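PDB 2WFB: uncharacterized protein orp from Desulfovibrio gigas, which probably carries or helps to assemble a mixed molybdenum-copper sulphide cluster, and is described here in its apo form, without that cluster. Local coordinates for residues A[5-10]-A[33-38]; A[28-33]-A[43-48]. One frame throughout, in Å; residues are numbered along the deposited sequence.

Contact 1: A[5-10]-A[33-38]; sequences QRIAVT and VDAATM
Ile7 and Val33 face each other as a hydrogen-bonded antiparallel pair. Ile7 N donates to Val33 O at 2.8 Å, almost straight at 177°, and Val33 N returns a bond of 2.8 Å to Ile7 O. A third bond, Ala35 N to Gln5 O, again 2.8 Å, carries the pairing one step past the strand end of Val33 and Asp34. The side chain of Ile7 can be followed outward: CB sits 3.8 Å from CG2 of Val33. Its CG1, anti to the carbonyl carbon (chi1 -55°), lies 4.1 Å from Val33 O, and its CD1 ends 3.8 Å from CB of Ala35, a methyl small enough to pack against that tip. The strand 6-11 is the central one of a five-stranded mixed sheet of order 3-2-1-4-5, the ribonuclease H-like motif, in which 29-34 is the antiparallel member. Helix 100-108 packs on the face of Ile7 and Val33, with Phe107 and Leu108 against Ile7 and Val104 against Val33; branched aliphatic residues suit this buried layer. CG2 of Val33 takes the crowded position between N and carbonyl carbon and comes within 3.4 Å of Ile7 O. Arg6 and Asp34 point to the opposite face as a non-hydrogen-bonded pair. There the Asp34 carboxylate receives weak bonds from Ala36 N and Thr37 OG1, and Arg6 NH1 reaches Ser66 O weakly.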
loop_
_atom_site.group_PDB
_atom_site.type_symbol
_atom_site.label_atom_id
_atom_site.label_comp_id
_atom_site.label_asym_id
_atom_site.label_seq_id
_atom_site.Cartn_x
_atom_site.Cartn_y
_atom_site.Cartn_z
ATOM N N GLN A 5 12.170 -1.703 4.297
ATOM C CA GLN A 5 11.523 -1.746 5.605
ATOM C C GLN A 5 10.499 -0.642 5.851
ATOM O O GLN A 5 10.027 -0.498 6.969
ATOM C CB GLN A 5 12.560 -1.732 6.725
ATOM C CG GLN A 5 13.359 -3.015 6.843
ATOM C CD GLN A 5 14.442 -2.926 7.918
ATOM O OE1 GLN A 5 15.305 -2.049 7.866
ATOM N NE2 GLN A 5 14.387 -3.830 8.899
ATOM N N ARG A 6 10.168 0.144 4.820
ATOM C CA ARG A 6 9.016 1.073 4.899
ATOM C C ARG A 6 7.852 0.434 4.180
ATOM O O ARG A 6 7.844 0.297 2.953
ATOM C CB ARG A 6 9.291 2.448 4.279
ATOM C CG ARG A 6 10.686 2.924 4.437
ATOM C CD ARG A 6 10.870 3.904 5.568
ATOM N NE ARG A 6 11.634 5.045 5.050
ATOM C CZ ARG A 6 11.078 6.169 4.621
ATOM N NH1 ARG A 6 9.757 6.314 4.692
ATOM N NH2 ARG A 6 11.837 7.142 4.135
ATOM N N ILE A 7 6.893 0.011 4.981
ATOM C CA ILE A 7 5.774 -0.788 4.503
ATOM C C ILE A 7 4.545 0.122 4.432
ATOM O O ILE A 7 4.128 0.646 5.445
ATOM C CB ILE A 7 5.504 -1.969 5.446
ATOM C CG1 ILE A 7 6.785 -2.807 5.638
ATOM C CG2 ILE A 7 4.324 -2.782 4.901
ATOM C CD1 ILE A 7 6.740 -3.813 6.793
ATOM N N ALA A 8 4.010 0.329 3.225
ATOM C CA ALA A 8 2.773 1.069 3.053
ATOM C C ALA A 8 1.588 0.097 3.026
ATOM O O ALA A 8 1.643 -0.947 2.406
ATOM C CB ALA A 8 2.804 1.886 1.778
ATOM N N VAL A 9 0.524 0.449 3.720
ATOM C CA VAL A 9 -0.656 -0.390 3.739
ATOM C C VAL A 9 -1.834 0.512 3.390
ATOM O O VAL A 9 -2.011 1.538 4.036
ATOM C CB VAL A 9 -0.888 -1.038 5.120
ATOM C CG1 VAL A 9 -2.091 -2.004 5.071
ATOM C CG2 VAL A 9 0.348 -1.794 5.611
ATOM N N THR A 10 -2.626 0.130 2.377
ATOM C CA THR A 10 -3.848 0.876 2.034
ATOM C C THR A 10 -4.817 0.906 3.209
ATOM O O THR A 10 -5.042 -0.104 3.869
ATOM C CB THR A 10 -4.545 0.333 0.785
ATOM O OG1 THR A 10 -4.824 -1.065 0.961
ATOM C CG2 THR A 10 -3.650 0.509 -0.435
ATOM N N VAL A 33 4.599 2.259 7.673
ATOM C CA VAL A 33 5.248 1.824 8.928
ATOM C C VAL A 33 6.688 1.396 8.691
ATOM O O VAL A 33 7.004 0.765 7.678
ATOM C CB VAL A 33 4.498 0.646 9.641
ATOM C CG1 VAL A 33 3.164 1.087 10.166
ATOM C CG2 VAL A 33 4.278 -0.482 8.701
ATOM N N ASP A 34 7.557 1.750 9.631
ATOM C CA ASP A 34 8.938 1.313 9.595
ATOM C C ASP A 34 9.008 -0.020 10.326
ATOM O O ASP A 34 8.799 -0.059 11.546
ATOM C CB ASP A 34 9.800 2.340 10.307
ATOM C CG ASP A 34 11.293 2.119 10.101
ATOM O OD1 ASP A 34 11.738 1.012 9.702
ATOM O OD2 ASP A 34 12.034 3.089 10.362
ATOM N N ALA A 35 9.294 -1.098 9.588
ATOM C CA ALA A 35 9.294 -2.474 10.133
ATOM C C ALA A 35 10.139 -2.617 11.415
ATOM O O ALA A 35 9.830 -3.419 12.296
ATOM C CB ALA A 35 9.724 -3.468 9.080
ATOM N N ALA A 36 11.213 -1.846 11.475
ATOM C CA ALA A 36 11.991 -1.617 12.685
ATOM C C ALA A 36 12.526 -0.222 12.458
ATOM O O ALA A 36 13.596 -0.110 11.826
ATOM C CB ALA A 36 13.151 -2.581 12.759
ATOM N N THR A 37 11.883 0.849 12.967
ATOM C CA THR A 37 11.119 0.978 14.253
ATOM C C THR A 37 10.238 -0.100 14.938
ATOM O O THR A 37 10.763 -1.198 15.185
ATOM C CB THR A 37 10.562 2.378 14.421
ATOM O OG1 THR A 37 11.243 3.268 13.517
ATOM C CG2 THR A 37 10.784 2.831 15.854
ATOM N N MET A 38 8.937 0.108 15.236
ATOM C CA MET A 38 7.798 0.422 14.344
ATOM C C MET A 38 7.086 1.799 14.392
ATOM O O MET A 38 5.930 1.905 14.811
ATOM C CB MET A 38 6.746 -0.663 14.661
ATOM C CG MET A 38 5.811 -1.076 13.534
ATOM S SD MET A 38 5.212 -2.804 13.665
ATOM C CE MET A 38 3.483 -2.554 13.237
#

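Contact 2: A[28-33]-A[43-48]; sequences AGFVVV and VDNGAS
At the open end of the beta hairpin made by strands 29-34 and 40-44, Phe30 and Val43 form a hydrogen-bonded antiparallel pair. Val43 N reaches Phe30 O at 2.8 Å, and Phe30 N reaches Val43 O at 2.9 Å. Beyond them Asn45 N donates to Ala28 O at 2.9 Å, an oxygen that also accepts from a water, keeping the two segments joined as 43-48 leaves the sheet. Gly29 pairs with Asp44 in between. Its nearly fully extended backbone is easily adopted by glycine, and without a side chain its CA can approach Val43 O to 3.1 Å. Asn45 sends its CG anti to its backbone N (chi1 -168°), and the amide crosses the ring of Phe30 at a slant, CG 3.8 Å from CE2, with ring and amide planes 47° apart. Its ND2 gives bonds to Gly25 O and Ala27 O, which satisfies this buried nitrogen and holds the amide in place. Strand 40-44 is an edge strand of the ribonuclease H-like sheet, and helix 55-66 covers this face, Ala59 and Leu63 meeting Phe30 and Val62 meeting Val43. Farther along, Val32 and Val43 touch slantwise through their CG2 methyls at 3.7 Å, an apolar contact between two branched side chains. Where the strand ends, Asp44 makes an Asx turn: Gly46 N meets OD2 at 3.0 Å from above the carboxylate plane, 62° out of it. The other carboxylate oxygen, OD1, accepts from the same water that donates to Ala28 O at 2.8 Å.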
loop_
_atom_site.group_PDB
_atom_site.type_symbol
_atom_site.label_atom_id
_atom_site.label_comp_id
_atom_site.label_asym_id
_atom_site.label_seq_id
_atom_site.Cartn_x
_atom_site.Cartn_y
_atom_site.Cartn_z
ATOM N N ALA A 28 -8.509 5.655 0.839
ATOM C CA ALA A 28 -8.517 6.943 1.588
ATOM C C ALA A 28 -7.072 7.453 1.836
ATOM O O ALA A 28 -6.797 8.659 1.796
ATOM C CB ALA A 28 -9.308 6.812 2.934
ATOM N N GLY A 29 -6.159 6.517 2.078
ATOM C CA GLY A 29 -4.787 6.848 2.385
ATOM C C GLY A 29 -3.991 5.585 2.646
ATOM O O GLY A 29 -4.463 4.473 2.381
ATOM N N PHE A 30 -2.785 5.773 3.180
ATOM C CA PHE A 30 -1.824 4.701 3.431
ATOM C C PHE A 30 -1.241 4.924 4.791
ATOM O O PHE A 30 -0.799 6.029 5.102
ATOM C CB PHE A 30 -0.662 4.720 2.424
ATOM C CG PHE A 30 -1.101 4.848 0.998
ATOM C CD1 PHE A 30 -1.608 3.761 0.317
ATOM C CD2 PHE A 30 -1.023 6.071 0.345
ATOM C CE1 PHE A 30 -2.049 3.881 -1.006
ATOM C CE2 PHE A 30 -1.459 6.190 -0.978
ATOM C CZ PHE A 30 -1.960 5.090 -1.647
ATOM N N VAL A 31 -1.254 3.885 5.609
ATOM C CA VAL A 31 -0.482 3.890 6.831
ATOM C C VAL A 31 0.887 3.332 6.448
ATOM O O VAL A 31 0.994 2.201 5.971
ATOM C CB VAL A 31 -1.136 3.036 7.932
ATOM C CG1 VAL A 31 -0.193 2.904 9.159
ATOM C CG2 VAL A 31 -2.435 3.641 8.363
ATOM N N VAL A 32 1.921 4.150 6.619
ATOM C CA VAL A 32 3.285 3.779 6.273
ATOM C C VAL A 32 4.051 3.465 7.561
ATOM O O VAL A 32 4.132 4.317 8.437
ATOM C CB VAL A 32 4.007 4.920 5.541
ATOM C CG1 VAL A 32 5.428 4.464 5.138
ATOM C CG2 VAL A 32 3.209 5.361 4.326
ATOM N N VAL A 33 4.599 2.259 7.673
ATOM C CA VAL A 33 5.248 1.824 8.928
ATOM C C VAL A 33 6.688 1.396 8.691
ATOM O O VAL A 33 7.004 0.765 7.678
ATOM C CB VAL A 33 4.498 0.646 9.641
ATOM C CG1 VAL A 33 3.164 1.087 10.166
ATOM C CG2 VAL A 33 4.278 -0.482 8.701
ATOM N N VAL A 43 -0.545 8.777 5.422
ATOM C CA VAL A 43 -0.364 9.541 4.188
ATOM C C VAL A 43 -1.727 9.621 3.504
ATOM O O VAL A 43 -2.282 8.605 3.080
ATOM C CB VAL A 43 0.711 8.901 3.257
ATOM C CG1 VAL A 43 0.850 9.667 1.943
ATOM C CG2 VAL A 43 2.066 8.868 3.951
ATOM N N ASP A 44 -2.267 10.835 3.445
ATOM C CA ASP A 44 -3.577 11.096 2.847
ATOM C C ASP A 44 -3.562 10.877 1.323
ATOM O O ASP A 44 -2.644 11.311 0.643
ATOM C CB ASP A 44 -4.032 12.523 3.194
ATOM C CG ASP A 44 -5.445 12.790 2.764
ATOM O OD1 ASP A 44 -6.358 12.364 3.491
ATOM O OD2 ASP A 44 -5.640 13.403 1.695
ATOM N N ASN A 45 -4.573 10.202 0.799
ATOM C CA ASN A 45 -4.658 9.917 -0.640
ATOM C C ASN A 45 -5.882 10.587 -1.293
ATOM O O ASN A 45 -6.376 10.142 -2.341
ATOM C CB ASN A 45 -4.687 8.389 -0.889
ATOM C CG ASN A 45 -4.479 8.033 -2.345
ATOM O OD1 ASN A 45 -3.622 8.605 -3.014
ATOM N ND2 ASN A 45 -5.271 7.092 -2.851
ATOM N N GLY A 46 -6.367 11.665 -0.667
ATOM C CA GLY A 46 -7.566 12.391 -1.146
ATOM C C GLY A 46 -7.472 12.868 -2.588
ATOM O O GLY A 46 -8.465 12.834 -3.329
ATOM N N ALA A 47 -6.273 13.288 -2.995
ATOM C CA ALA A 47 -6.014 13.772 -4.349
ATOM C C ALA A 47 -6.312 12.741 -5.415
ATOM O O ALA A 47 -6.913 13.074 -6.443
ATOM C CB ALA A 47 -4.578 14.218 -4.481
ATOM N N SER A 48 -5.853 11.506 -5.196
ATOM C CA SER A 48 -6.105 10.422 -6.139
ATOM C C SER A 48 -7.597 10.132 -6.347
ATOM O O SER A 48 -8.018 9.876 -7.465
ATOM C CB SER A 48 -5.374 9.142 -5.715
ATOM O OG SER A 48 -3.966 9.324 -5.642
HETATM O O HOH W 1 -8.674 10.692 2.032
#

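How the contacts relate
Contacts 1 and 2 lie along strand 29-34, one on each of its neighbours: strand 6-11 in contact 1 and strand 40-44 in contact 2. Their centres are 14 Å apart, and they share Val33, which pairs in contact 1 and closes the first segment of contact 2. Between the two, Val9 N reaches Val31 O at 2.9 Å, a probable hydrogen bond that continues the pairing of the central strand. On the face of helix 55-66, CG2 of Thr10 packs 3.8 Å from CE1 of Phe30, and elsewhere between the strands Ile7 O lies 4.0 Å from CG1 of Val32. Contact 1 borders the hairpin's turn and contact 2 its open end.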